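Local coordinates for putative epoxide hydrolase protein (Klebsiella pneumoniae subsp. pneumoniae, PDB 5BOV) that is a putative epoxide hydrolase of the alpha/beta hydrolase fold, probably cleaving an epoxide or ester bond, though its substrate is not established, at residues A[5-13]-A[21-29]; A[116-124]-A[233-244]. All blocks are in the same frame, centred on the assembly; numbering follows the deposited sequence.

Contact 1: A[5-13]-A[21-29]; sequences AGAFDKIQQ and IGYVDIGPR
The N-terminal beta hairpin of strands 12-16 and 19-26 includes the pair Gln-12 and Tyr-23. The two form an antiparallel hydrogen-bonded pair. Gln-12 N donates to Tyr-23 O at 2.8 Å, and Tyr-23 N returns a bond to Gln-12 O at 2.9 Å. Gln-13 and Gly-22 follow as a non-hydrogen-bonded pair, with the Gln-13 amide folded across Gly-22 CA; its OE1 bonds Thr-71.

Tyr-23 CG lies between its backbone N and carbonyl carbon (chi1 67°), which brings the ring against Gln-12. Gln-12 CB sits over one ring face, off toward the rim, 3.7 Å from the centroid. A water links Tyr-23 OH to Gln-13 O.

Earlier in the chain, residues 7-9 form a short 3-10 turn. Phe-8 lays a ring face on Val-24 CG2, which stands over its centre 4.0 Å from the centroid. Ile-11 CD1 touches the same methyl at 3.8 Å. Ala-7 CB rests on Ile-26 CG2. Another water accepts from Asp-25 N and donates to Lys-10 O, bridging the two segments. Helix 50-56 packs on Phe-8 and Ile-26. The arrangement is that of an edge hairpin opening the central sheet of an alpha/beta hydrolase.

Contact 2: A[116-124]-A[233-244]; sequences ADIVAALWP and YEQRLAALPPIT
Apolar packing between helix 116-122 and the segment 233-244 makes up most of this contact. Leu-122 is at its centre. Its CD1 meets Tyr-233 CB at 4.0 Å, and its CD2 meets Leu-237 CD2 at 3.9 Å. Leu-237 CD1 reaches on to the CG2 and CD1 methyls of Ile-118. After helix 231-238, the chain runs back past helix 116-122. There Pro-241 CG and Ile-243 CG1 both touch Ala-121 CB. Ile-243 extends CD1 to Asp-117 CB, 3.8 Å away, and sets CG2 against Ala-120 CB.

One aromatic pair is T-shaped. Trp-123 points the CZ2-CH2 edge of its six-membered ring at the face of Tyr-233, with centroids 5.2 Å apart and planes at 78°.

Polar links gather at the C-terminal end of helix 116-122. Arg-236 bends at chi3 (68°), which lays one guanidinium face over Leu-122 CD2. Its NH2 gives a weak bond to Leu-122 O at 3.2 Å and a second to a water that donates to Ala-121 O. Another water joins Thr-244 N to Ala-120 O.

The axes of the segments 116-122 and 233-238 lie 11.1 Å apart at closest approach, at 91° to each other. Helix 85-98 touches Ile-118, Trp-123 and Tyr-233, while Leu-130 of strand 127-133 backs Asp-117 and Ile-243. Asp-117 bonds Ser-132 of that strand and Leu-137 N.

Contacts 1 and 2 lie in different parts of the fold, with centres 29 Å apart and nearest atoms about 11 Å apart. They share no helix or strand. Both are partly buried. Contact 1 is local: only seven residues lie between its segments, and it sits at the edge of the central sheet on outermost strand 12-16. Contact 2 brings together segments with 108 residues between them and joins two helices plus a connecting loop. Their chemistry follows. The hairpin pairs through backbone bonds and adds side-chain packing from the 3-10 turn that precedes it. The helix contact rests on side chains, with waters and one arginine serving backbone carbonyls near a helix end.

Contact 1: A[5-13]-A[21-29]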
ATOM      1  N   ALA A   5      -4.043  23.408 -10.862  1.00 30.53           N
ATOM      2  CA  ALA A   5      -2.673  23.024 -10.536  1.00 31.16           C
ATOM      3  C   ALA A   5      -2.395  22.670  -9.053  1.00 28.29           C
ATOM      4  O   ALA A   5      -1.399  21.986  -8.743  1.00 34.23           O
ATOM      5  CB  ALA A   5      -1.705  24.113 -10.984  1.00 31.46           C
ATOM      6  N   GLY A   6      -3.237  23.143  -8.156  1.00 24.21           N
ATOM      7  CA  GLY A   6      -3.010  22.864  -6.755  1.00 19.94           C
ATOM      8  C   GLY A   6      -3.879  21.746  -6.237  1.00 17.69           C
ATOM      9  O   GLY A   6      -3.999  21.575  -5.014  1.00 15.73           O
ATOM     10  N   ALA A   7      -4.585  21.014  -7.106  1.00 16.01           N
ATOM     11  CA  ALA A   7      -5.699  20.206  -6.541  1.00 14.98           C
ATOM     12  C   ALA A   7      -5.240  19.081  -5.648  1.00 14.15           C
ATOM     13  O   ALA A   7      -5.949  18.672  -4.710  1.00 14.70           O
ATOM     14  CB  ALA A   7      -6.561  19.576  -7.666  1.00 15.23           C
ATOM     15  N   PHE A   8      -4.098  18.521  -6.036  1.00 13.33           N
ATOM     16  CA  PHE A   8      -3.594  17.347  -5.283  1.00 12.63           C
ATOM     17  C   PHE A   8      -3.068  17.784  -3.940  1.00 13.59           C
ATOM     18  O   PHE A   8      -2.927  16.929  -3.062  1.00 13.28           O
ATOM     19  CB  PHE A   8      -2.463  16.670  -6.066  1.00 11.90           C
ATOM     20  CG  PHE A   8      -2.131  15.307  -5.545  1.00 10.92           C
ATOM     21  CD1 PHE A   8      -2.899  14.190  -5.901  1.00 10.11           C
ATOM     22  CD2 PHE A   8      -1.080  15.144  -4.658  1.00 10.71           C
ATOM     23  CE1 PHE A   8      -2.632  12.945  -5.387  1.00  9.29           C
ATOM     24  CE2 PHE A   8      -0.837  13.898  -4.161  1.00 10.24           C
ATOM     25  CZ  PHE A   8      -1.617  12.823  -4.509  1.00  9.75           C
ATOM     26  N   ASP A   9      -2.844  19.075  -3.708  1.00 13.77           N
ATOM     27  CA  ASP A   9      -2.474  19.553  -2.410  1.00 14.96           C
ATOM     28  C   ASP A   9      -3.634  19.958  -1.464  1.00 14.34           C
ATOM     29  O   ASP A   9      -3.352  20.413  -0.352  1.00 14.58           O
ATOM     30  CB  ASP A   9      -1.450  20.659  -2.529  1.00 16.05           C
ATOM     31  CG  ASP A   9      -0.100  20.158  -3.043  1.00 18.97           C
ATOM     32  OD1 ASP A   9       0.226  18.952  -2.866  1.00 18.63           O
ATOM     33  OD2 ASP A   9       0.585  21.011  -3.681  1.00 22.99           O
ATOM     34  N   LYS A  10      -4.890  19.732  -1.857  1.00 14.93           N
ATOM     35  CA  LYS A  10      -6.015  19.994  -0.987  1.00 16.09           C
ATOM     36  C   LYS A  10      -6.335  18.673  -0.311  1.00 15.34           C
ATOM     37  O   LYS A  10      -6.811  17.778  -0.937  1.00 15.89           O
ATOM     38  CB  LYS A  10      -7.190  20.558  -1.787  1.00 18.50           C
ATOM     39  CG  LYS A  10      -6.876  21.955  -2.281  1.00 22.87           C
ATOM     40  CD  LYS A  10      -7.978  22.468  -3.214  1.00 26.92           C
ATOM     41  CE  LYS A  10      -7.780  23.952  -3.459  1.00 31.67           C
ATOM     42  NZ  LYS A  10      -6.779  24.133  -4.547  1.00 35.29           N
ATOM     43  N   ILE A  11      -5.955  18.566   0.949  1.00 14.01           N
ATOM     44  CA  ILE A  11      -6.148  17.364   1.732  1.00 13.39           C
ATOM     45  C   ILE A  11      -7.452  17.432   2.485  1.00 13.59           C
ATOM     46  O   ILE A  11      -7.721  18.386   3.190  1.00 14.81           O
ATOM     47  CB  ILE A  11      -5.027  17.151   2.737  1.00 13.70           C
ATOM     48  CG1 ILE A  11      -3.674  17.205   1.994  1.00 13.58           C
ATOM     49  CG2 ILE A  11      -5.188  15.826   3.417  1.00 13.61           C
ATOM     50  CD1 ILE A  11      -3.554  16.252   0.827  1.00 13.33           C
ATOM     51  N   GLN A  12      -8.305  16.439   2.262  1.00 12.63           N
ATOM     52  CA  GLN A  12      -9.607  16.335   2.938  0.70 13.09           C
ATOM     53  C   GLN A  12      -9.461  15.400   4.129  1.00 12.16           C
ATOM     54  O   GLN A  12      -8.520  14.618   4.200  1.00 11.74           O
ATOM     55  CB  GLN A  12     -10.658  15.710   2.021  0.70 14.27           C
ATOM     56  CG  GLN A  12     -10.766  16.240   0.588  0.70 15.97           C
ATOM     57  CD  GLN A  12     -11.171  17.639   0.574  0.70 17.36           C
ATOM     58  OE1 GLN A  12     -12.075  18.050   1.311  0.70 19.35           O
ATOM     59  NE2 GLN A  12     -10.505  18.446  -0.272  0.70 19.82           N
ATOM     60  N   GLN A  13     -10.414  15.491   5.047  1.00 11.79           N
ATOM     61  CA  GLN A  13     -10.400  14.697   6.290  1.00 11.61           C
ATOM     62  C   GLN A  13     -11.768  14.119   6.517  1.00 11.73           C
ATOM     63  O   GLN A  13     -12.792  14.808   6.319  1.00 12.41           O
ATOM     64  CB  GLN A  13     -10.006  15.554   7.486  1.00 11.44           C
ATOM     65  CG  GLN A  13      -8.662  16.210   7.416  1.00 11.45           C
ATOM     66  CD  GLN A  13      -7.410  15.310   7.485  1.00 11.19           C
ATOM     67  OE1 GLN A  13      -6.394  15.624   6.874  1.00 11.41           O
ATOM     68  NE2 GLN A  13      -7.483  14.215   8.182  1.00 11.15           N
ATOM     69  N   ILE A  21      -9.248   9.978   8.531  1.00 10.64           N
ATOM     70  CA  ILE A  21      -8.416   9.703   7.420  1.00 10.08           C
ATOM     71  C   ILE A  21      -8.198  10.970   6.644  1.00  9.87           C
ATOM     72  O   ILE A  21      -9.170  11.666   6.273  1.00  9.99           O
ATOM     73  CB  ILE A  21      -9.039   8.601   6.516  1.00 10.03           C
ATOM     74  CG1 ILE A  21      -8.979   7.272   7.256  1.00 10.63           C
ATOM     75  CG2 ILE A  21      -8.233   8.465   5.196  1.00  9.70           C
ATOM     76  CD1 ILE A  21      -9.646   6.092   6.543  1.00 10.98           C
ATOM     77  N   GLY A  22      -6.916  11.255   6.335  1.00  9.15           N
ATOM     78  CA  GLY A  22      -6.532  12.297   5.396  1.00  9.27           C
ATOM     79  C   GLY A  22      -6.414  11.776   3.964  1.00  8.64           C
ATOM     80  O   GLY A  22      -5.825  10.741   3.746  1.00  8.16           O
ATOM     81  N   TYR A  23      -7.040  12.464   2.997  1.00  9.12           N
ATOM     82  CA  TYR A  23      -7.101  11.968   1.608  1.00  9.05           C
ATOM     83  C   TYR A  23      -7.253  13.055   0.595  1.00  9.22           C
ATOM     84  O   TYR A  23      -7.861  14.087   0.846  1.00  9.48           O
ATOM     85  CB  TYR A  23      -8.189  10.896   1.450  1.00  9.22           C
ATOM     86  CG  TYR A  23      -9.586  11.443   1.637  1.00  9.78           C
ATOM     87  CD1 TYR A  23     -10.084  11.759   2.909  1.00 10.55           C
ATOM     88  CD2 TYR A  23     -10.395  11.659   0.563  1.00 10.35           C
ATOM     89  CE1 TYR A  23     -11.330  12.343   3.072  1.00 11.18           C
ATOM     90  CE2 TYR A  23     -11.684  12.222   0.702  1.00 10.73           C
ATOM     91  CZ  TYR A  23     -12.144  12.547   1.936  1.00 11.41           C
ATOM     92  OH  TYR A  23     -13.365  13.110   2.112  1.00 12.43           O
ATOM     93  N   VAL A  24      -6.742  12.825  -0.607  1.00  8.98           N
ATOM     94  CA  VAL A  24      -7.078  13.603  -1.790  1.00  9.39           C
ATOM     95  C   VAL A  24      -8.294  12.988  -2.465  1.00  9.49           C
ATOM     96  O   VAL A  24      -8.494  11.790  -2.454  1.00  8.88           O
ATOM     97  CB  VAL A  24      -5.913  13.538  -2.772  1.00  9.83           C
ATOM     98  CG1 VAL A  24      -6.220  14.212  -4.069  1.00 10.44           C
ATOM     99  CG2 VAL A  24      -4.686  14.125  -2.150  1.00 10.36           C
ATOM    100  N   ASP A  25      -9.158  13.877  -2.958  1.00  9.45           N
ATOM    101  CA  ASP A  25     -10.375  13.463  -3.686  1.00 10.05           C
ATOM    102  C   ASP A  25     -10.539  14.414  -4.863  1.00 10.75           C
ATOM    103  O   ASP A  25     -10.940  15.548  -4.678  1.00 11.20           O
ATOM    104  CB  ASP A  25     -11.577  13.539  -2.727  1.00 10.62           C
ATOM    105  CG  ASP A  25     -12.880  13.086  -3.338  1.00 11.63           C
ATOM    106  OD1 ASP A  25     -12.935  12.776  -4.541  1.00 11.41           O
ATOM    107  OD2 ASP A  25     -13.856  13.043  -2.548  1.00 11.81           O
ATOM    108  N   ILE A  26     -10.179  13.936  -6.045  1.00 11.14           N
ATOM    109  CA  ILE A  26     -10.155  14.770  -7.232  1.00 12.24           C
ATOM    110  C   ILE A  26     -10.882  14.080  -8.378  1.00 12.52           C
ATOM    111  O   ILE A  26     -11.219  12.868  -8.348  1.00 12.92           O
ATOM    112  CB  ILE A  26      -8.779  15.152  -7.681  1.00 13.35           C
ATOM    113  CG1 ILE A  26      -7.907  13.906  -7.953  1.00 13.65           C
ATOM    114  CG2 ILE A  26      -8.199  16.112  -6.648  1.00 14.04           C
ATOM    115  CD1 ILE A  26      -6.548  14.298  -8.490  1.00 14.81           C
ATOM    116  N   GLY A  27     -11.223  14.865  -9.395  1.00 12.68           N
ATOM    117  CA  GLY A  27     -11.966  14.339 -10.509  1.00 12.96           C
ATOM    118  C   GLY A  27     -13.457  14.531 -10.395  1.00 13.19           C
ATOM    119  O   GLY A  27     -13.981  14.977  -9.388  1.00 12.67           O
ATOM    120  N   PRO A  28     -14.174  14.188 -11.449  1.00 13.65           N
ATOM    121  CA  PRO A  28     -15.608  14.460 -11.454  1.00 13.98           C
ATOM    122  C   PRO A  28     -16.297  13.704 -10.401  1.00 14.10           C
ATOM    123  O   PRO A  28     -15.998  12.508 -10.184  1.00 13.33           O
ATOM    124  CB  PRO A  28     -16.066  13.991 -12.829  1.00 14.29           C
ATOM    125  CG  PRO A  28     -14.961  13.327 -13.469  1.00 14.70           C
ATOM    126  CD  PRO A  28     -13.684  13.602 -12.728  1.00 14.01           C
ATOM    127  N   ARG A  29     -17.249  14.310  -9.727  1.00 15.32           N
ATOM    128  CA  ARG A  29     -17.949  13.641  -8.634  1.00 15.81           C
ATOM    129  C   ARG A  29     -18.702  12.382  -9.055  1.00 16.33           C
ATOM    130  O   ARG A  29     -18.786  11.456  -8.232  1.00 17.21           O
ATOM    131  CB  ARG A  29     -18.967  14.554  -7.957  1.00 17.29           C
ATOM    132  CG  ARG A  29     -18.432  15.904  -7.510  1.00 18.74           C
ATOM    133  CD  ARG A  29     -17.435  15.811  -6.389  1.00 18.72           C
ATOM    134  NE  ARG A  29     -16.098  15.430  -6.843  1.00 17.54           N
ATOM    135  CZ  ARG A  29     -15.217  14.759  -6.082  1.00 16.91           C
ATOM    136  NH1 ARG A  29     -15.566  14.411  -4.849  1.00 16.07           N
ATOM    137  NH2 ARG A  29     -14.009  14.430  -6.586  1.00 15.10           N
TER
HETATM  138  O   HOH W   1      -8.698  16.802  -2.496  1.00 10.85           O
HETATM  139  O   HOH W   2     -14.315  14.874   3.888  1.00 20.44           O

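Contact 2: A[116-124]-A[233-244]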
ATOM      1  N   ALA A 116      -5.063  -3.568  -0.807  1.00  7.40           N
ATOM      2  CA  ALA A 116      -6.030  -3.722  -1.892  1.00  7.54           C
ATOM      3  C   ALA A 116      -6.346  -5.189  -2.184  1.00  7.78           C
ATOM      4  O   ALA A 116      -7.499  -5.520  -2.440  1.00  8.14           O
ATOM      5  CB  ALA A 116      -5.465  -3.085  -3.173  1.00  7.50           C
ATOM      6  N   ASP A 117      -5.324  -6.060  -2.124  1.00  7.29           N
ATOM      7  CA  ASP A 117      -5.462  -7.461  -2.289  1.00  7.69           C
ATOM      8  C   ASP A 117      -6.519  -7.996  -1.245  1.00  7.89           C
ATOM      9  O   ASP A 117      -7.395  -8.800  -1.605  1.00  8.10           O
ATOM     10  CB  ASP A 117      -4.198  -8.232  -2.108  1.00  7.80           C
ATOM     11  CG  ASP A 117      -3.172  -8.008  -3.202  1.00  7.89           C
ATOM     12  OD1 ASP A 117      -3.461  -7.332  -4.218  1.00  7.70           O
ATOM     13  OD2 ASP A 117      -2.035  -8.423  -2.927  1.00  7.76           O
ATOM     14  N   ILE A 118      -6.347  -7.605   0.017  1.00  8.33           N
ATOM     15  CA  ILE A 118      -7.227  -8.053   1.061  1.00  8.73           C
ATOM     16  C   ILE A 118      -8.664  -7.564   0.814  1.00  9.24           C
ATOM     17  O   ILE A 118      -9.612  -8.378   0.990  1.00  9.52           O
ATOM     18  CB  ILE A 118      -6.724  -7.626   2.450  1.00  8.91           C
ATOM     19  CG1 ILE A 118      -5.456  -8.351   2.762  1.00  8.60           C
ATOM     20  CG2 ILE A 118      -7.802  -7.913   3.556  1.00  9.13           C
ATOM     21  CD1 ILE A 118      -4.689  -7.772   3.948  1.00  8.60           C
ATOM     22  N   VAL A 119      -8.853  -6.306   0.455  1.00  9.33           N
ATOM     23  CA  VAL A 119     -10.193  -5.825   0.173  1.00  9.99           C
ATOM     24  C   VAL A 119     -10.820  -6.649  -0.939  1.00 10.16           C
ATOM     25  O   VAL A 119     -11.986  -7.077  -0.845  1.00 10.62           O
ATOM     26  CB  VAL A 119     -10.250  -4.331  -0.150  1.00  9.94           C
ATOM     27  CG1 VAL A 119     -11.632  -3.885  -0.371  1.00 10.21           C
ATOM     28  CG2 VAL A 119      -9.683  -3.579   1.023  1.00  9.97           C
ATOM     29  N   ALA A 120     -10.053  -6.936  -2.005  1.00 10.14           N
ATOM     30  CA  ALA A 120     -10.567  -7.694  -3.085  1.00 10.31           C
ATOM     31  C   ALA A 120     -10.895  -9.126  -2.713  1.00 10.90           C
ATOM     32  O   ALA A 120     -11.836  -9.707  -3.251  1.00 11.91           O
ATOM     33  CB  ALA A 120      -9.565  -7.641  -4.253  1.00  9.83           C
ATOM     34  N   ALA A 121     -10.090  -9.735  -1.851  1.00 10.77           N
ATOM     35  CA  ALA A 121     -10.340 -11.116  -1.461  1.00 11.49           C
ATOM     36  C   ALA A 121     -11.513 -11.260  -0.491  1.00 11.99           C
ATOM     37  O   ALA A 121     -12.318 -12.245  -0.565  1.00 12.26           O
ATOM     38  CB  ALA A 121      -9.055 -11.669  -0.850  1.00 11.13           C
ATOM     39  N   LEU A 122     -11.625 -10.357   0.452  1.00 12.25           N
ATOM     40  CA  LEU A 122     -12.661 -10.505   1.496  1.00 13.65           C
ATOM     41  C   LEU A 122     -13.952  -9.802   1.188  1.00 14.25           C
ATOM     42  O   LEU A 122     -15.031 -10.282   1.628  1.00 14.64           O
ATOM     43  CB  LEU A 122     -12.157 -10.020   2.854  1.00 14.02           C
ATOM     44  CG  LEU A 122     -10.884 -10.698   3.396  1.00 14.45           C
ATOM     45  CD1 LEU A 122     -10.584 -10.179   4.781  1.00 15.02           C
ATOM     46  CD2 LEU A 122     -10.964 -12.203   3.414  1.00 15.09           C
ATOM     47  N   TRP A 123     -13.882  -8.692   0.463  1.00 14.67           N
ATOM     48  CA  TRP A 123     -15.077  -7.970   0.023  1.00 15.56           C
ATOM     49  C   TRP A 123     -15.040  -7.731  -1.490  1.00 14.50           C
ATOM     50  O   TRP A 123     -15.042  -6.566  -1.943  1.00 13.58           O
ATOM     51  CB  TRP A 123     -15.185  -6.656   0.784  1.00 17.57           C
ATOM     52  CG  TRP A 123     -15.160  -6.848   2.217  1.00 20.67           C
ATOM     53  CD1 TRP A 123     -16.212  -7.284   3.001  1.00 22.46           C
ATOM     54  CD2 TRP A 123     -14.047  -6.637   3.129  1.00 20.99           C
ATOM     55  NE1 TRP A 123     -15.796  -7.389   4.309  1.00 24.99           N
ATOM     56  CE2 TRP A 123     -14.512  -6.909   4.441  1.00 22.77           C
ATOM     57  CE3 TRP A 123     -12.734  -6.236   2.968  1.00 19.70           C
ATOM     58  CZ2 TRP A 123     -13.671  -6.807   5.588  1.00 23.14           C
ATOM     59  CZ3 TRP A 123     -11.896  -6.180   4.066  1.00 19.96           C
ATOM     60  CH2 TRP A 123     -12.343  -6.450   5.366  1.00 20.99           C
ATOM     61  N   PRO A 124     -15.066  -8.795  -2.295  1.00 14.22           N
ATOM     62  CA  PRO A 124     -14.944  -8.618  -3.733  1.00 13.91           C
ATOM     63  C   PRO A 124     -16.024  -7.701  -4.376  1.00 14.38           C
ATOM     64  O   PRO A 124     -15.753  -7.042  -5.392  1.00 14.15           O
ATOM     65  CB  PRO A 124     -15.046 -10.021  -4.288  1.00 14.15           C
ATOM     66  CG  PRO A 124     -15.723 -10.817  -3.203  1.00 14.18           C
ATOM     67  CD  PRO A 124     -15.188 -10.227  -1.953  1.00 14.27           C
ATOM     68  N   TYR A 233     -10.850 -11.983  10.149  1.00 17.29           N
ATOM     69  CA  TYR A 233     -10.274 -11.688   8.848  1.00 16.41           C
ATOM     70  C   TYR A 233      -8.958 -12.400   8.676  1.00 15.47           C
ATOM     71  O   TYR A 233      -8.701 -12.915   7.601  1.00 15.57           O
ATOM     72  CB  TYR A 233     -10.035 -10.194   8.737  1.00 16.37           C
ATOM     73  CG  TYR A 233     -11.273  -9.335   8.928  1.00 18.02           C
ATOM     74  CD1 TYR A 233     -12.514  -9.727   8.486  1.00 19.02           C
ATOM     75  CD2 TYR A 233     -11.126  -8.042   9.454  1.00 18.90           C
ATOM     76  CE1 TYR A 233     -13.663  -8.870   8.638  1.00 20.78           C
ATOM     77  CE2 TYR A 233     -12.245  -7.190   9.582  1.00 19.39           C
ATOM     78  CZ  TYR A 233     -13.474  -7.605   9.186  1.00 20.81           C
ATOM     79  OH  TYR A 233     -14.553  -6.740   9.288  1.00 23.56           O
ATOM     80  N   GLU A 234      -8.085 -12.395   9.690  1.00 14.91           N
ATOM     81  CA  GLU A 234      -6.777 -12.992   9.548  1.00 14.31           C
ATOM     82  C   GLU A 234      -6.906 -14.490   9.371  1.00 15.40           C
ATOM     83  O   GLU A 234      -6.108 -15.118   8.633  1.00 14.25           O
ATOM     84  CB  GLU A 234      -5.836 -12.686  10.683  1.00 14.73           C
ATOM     85  CG  GLU A 234      -5.555 -11.222  10.876  1.00 14.84           C
ATOM     86  CD  GLU A 234      -4.785 -10.528   9.701  1.00 13.88           C
ATOM     87  OE1 GLU A 234      -4.297 -11.234   8.782  1.00 13.81           O
ATOM     88  OE2 GLU A 234      -4.734  -9.266   9.736  1.00 13.88           O
ATOM     89  N   GLN A 235      -7.890 -15.084  10.024  1.00 15.77           N
ATOM     90  CA  GLN A 235      -8.101 -16.513   9.797  1.00 18.27           C
ATOM     91  C   GLN A 235      -8.488 -16.829   8.339  1.00 17.64           C
ATOM     92  O   GLN A 235      -7.938 -17.800   7.755  1.00 18.65           O
ATOM     93  CB  GLN A 235      -9.173 -17.057  10.757  1.00 20.73           C
ATOM     94  CG  GLN A 235      -9.502 -18.549  10.488  1.00 24.04           C
ATOM     95  CD  GLN A 235     -10.444 -19.070  11.559  1.00 30.04           C
ATOM     96  OE1 GLN A 235     -11.002 -18.306  12.366  1.00 35.39           O
ATOM     97  NE2 GLN A 235     -10.604 -20.360  11.605  1.00 33.13           N
ATOM     98  N   ARG A 236      -9.355 -16.010   7.731  1.00 17.28           N
ATOM     99  CA  ARG A 236      -9.738 -16.185   6.359  1.00 17.46           C
ATOM    100  C   ARG A 236      -8.481 -15.968   5.441  1.00 15.37           C
ATOM    101  O   ARG A 236      -8.274 -16.715   4.486  1.00 14.89           O
ATOM    102  CB  ARG A 236     -10.856 -15.224   5.948  1.00 19.42           C
ATOM    103  CG  ARG A 236     -12.167 -15.644   6.552  1.00 23.17           C
ATOM    104  CD  ARG A 236     -13.201 -14.526   6.500  1.00 26.20           C
ATOM    105  NE  ARG A 236     -13.649 -14.193   5.143  1.00 27.80           N
ATOM    106  CZ  ARG A 236     -14.404 -13.114   4.837  1.00 33.19           C
ATOM    107  NH1 ARG A 236     -14.814 -12.251   5.806  1.00 36.89           N
ATOM    108  NH2 ARG A 236     -14.764 -12.863   3.567  1.00 33.88           N
ATOM    109  N   LEU A 237      -7.654 -14.985   5.799  1.00 14.28           N
ATOM    110  CA  LEU A 237      -6.508 -14.630   4.948  1.00 13.42           C
ATOM    111  C   LEU A 237      -5.434 -15.683   5.032  1.00 13.05           C
ATOM    112  O   LEU A 237      -4.704 -15.903   4.079  1.00 11.15           O
ATOM    113  CB  LEU A 237      -5.976 -13.254   5.340  1.00 13.09           C
ATOM    114  CG  LEU A 237      -6.933 -12.100   5.031  1.00 13.11           C
ATOM    115  CD1 LEU A 237      -6.384 -10.829   5.664  1.00 13.08           C
ATOM    116  CD2 LEU A 237      -7.100 -11.913   3.493  1.00 13.28           C
ATOM    117  N   ALA A 238      -5.349 -16.390   6.143  1.00 12.73           N
ATOM    118  CA  ALA A 238      -4.304 -17.400   6.296  1.00 13.83           C
ATOM    119  C   ALA A 238      -4.479 -18.566   5.350  1.00 14.64           C
ATOM    120  O   ALA A 238      -3.500 -19.289   5.055  1.00 14.74           O
ATOM    121  CB  ALA A 238      -4.261 -17.881   7.746  1.00 14.52           C
ATOM    122  N   ALA A 239      -5.695 -18.745   4.837  1.00 14.31           N
ATOM    123  CA  ALA A 239      -5.943 -19.747   3.780  1.00 15.25           C
ATOM    124  C   ALA A 239      -5.422 -19.346   2.400  1.00 14.35           C
ATOM    125  O   ALA A 239      -5.536 -20.112   1.461  1.00 15.15           O
ATOM    126  CB  ALA A 239      -7.408 -20.089   3.708  1.00 15.73           C
ATOM    127  N   LEU A 240      -4.925 -18.106   2.283  1.00 13.39           N
ATOM    128  CA  LEU A 240      -4.480 -17.547   1.017  1.00 12.85           C
ATOM    129  C   LEU A 240      -5.579 -17.611  -0.024  1.00 12.45           C
ATOM    130  O   LEU A 240      -5.403 -18.218  -1.078  1.00 13.42           O
ATOM    131  CB  LEU A 240      -3.193 -18.167   0.540  1.00 13.25           C
ATOM    132  CG  LEU A 240      -2.045 -18.268   1.572  1.00 14.31           C
ATOM    133  CD1 LEU A 240      -0.806 -18.889   0.898  1.00 15.18           C
ATOM    134  CD2 LEU A 240      -1.744 -16.935   2.190  1.00 14.28           C
ATOM    135  N   PRO A 241      -6.707 -16.979   0.243  1.00 12.02           N
ATOM    136  CA  PRO A 241      -7.814 -17.020  -0.676  1.00 12.17           C
ATOM    137  C   PRO A 241      -7.488 -16.357  -2.022  1.00 12.16           C
ATOM    138  O   PRO A 241      -6.838 -15.336  -2.046  1.00 11.16           O
ATOM    139  CB  PRO A 241      -8.894 -16.230   0.056  1.00 12.61           C
ATOM    140  CG  PRO A 241      -8.127 -15.271   0.872  1.00 12.32           C
ATOM    141  CD  PRO A 241      -6.992 -16.086   1.370  1.00 11.96           C
ATOM    142  N   PRO A 242      -7.998 -16.876  -3.117  1.00 12.18           N
ATOM    143  CA  PRO A 242      -7.712 -16.241  -4.384  1.00 12.38           C
ATOM    144  C   PRO A 242      -8.540 -14.987  -4.595  1.00 12.15           C
ATOM    145  O   PRO A 242      -9.536 -14.769  -3.893  1.00 12.69           O
ATOM    146  CB  PRO A 242      -8.140 -17.308  -5.384  1.00 13.51           C
ATOM    147  CG  PRO A 242      -9.213 -18.077  -4.693  1.00 13.96           C
ATOM    148  CD  PRO A 242      -8.701 -18.174  -3.280  1.00 13.56           C
ATOM    149  N   ILE A 243      -8.043 -14.125  -5.481  1.00 11.48           N
ATOM    150  CA  ILE A 243      -8.770 -12.898  -5.832  1.00 11.23           C
ATOM    151  C   ILE A 243      -9.522 -13.179  -7.111  1.00 10.86           C
ATOM    152  O   ILE A 243      -8.943 -13.593  -8.153  1.00 10.69           O
ATOM    153  CB  ILE A 243      -7.759 -11.762  -5.964  1.00 11.35           C
ATOM    154  CG1 ILE A 243      -7.322 -11.383  -4.528  1.00 11.57           C
ATOM    155  CG2 ILE A 243      -8.404 -10.575  -6.650  1.00 11.44           C
ATOM    156  CD1 ILE A 243      -6.084 -10.588  -4.448  1.00 11.59           C
ATOM    157  N   THR A 244     -10.809 -12.894  -7.087  1.00 10.79           N
ATOM    158  CA  THR A 244     -11.703 -13.245  -8.170  1.00 11.16           C
ATOM    159  C   THR A 244     -11.982 -12.093  -9.157  1.00 10.97           C
ATOM    160  O   THR A 244     -12.591 -12.280 -10.210  1.00 11.58           O
ATOM    161  CB  THR A 244     -13.089 -13.715  -7.601  1.00 12.09           C
ATOM    162  OG1 THR A 244     -13.739 -12.628  -6.935  1.00 12.22           O
ATOM    163  CG2 THR A 244     -12.920 -14.897  -6.693  1.00 12.81           C
TER
HETATM  164  O   HOH W   3     -12.137 -12.090  -4.686  1.00 15.82           O
HETATM  165  O   HOH W   4     -13.886 -14.125   0.958  1.00 35.95           O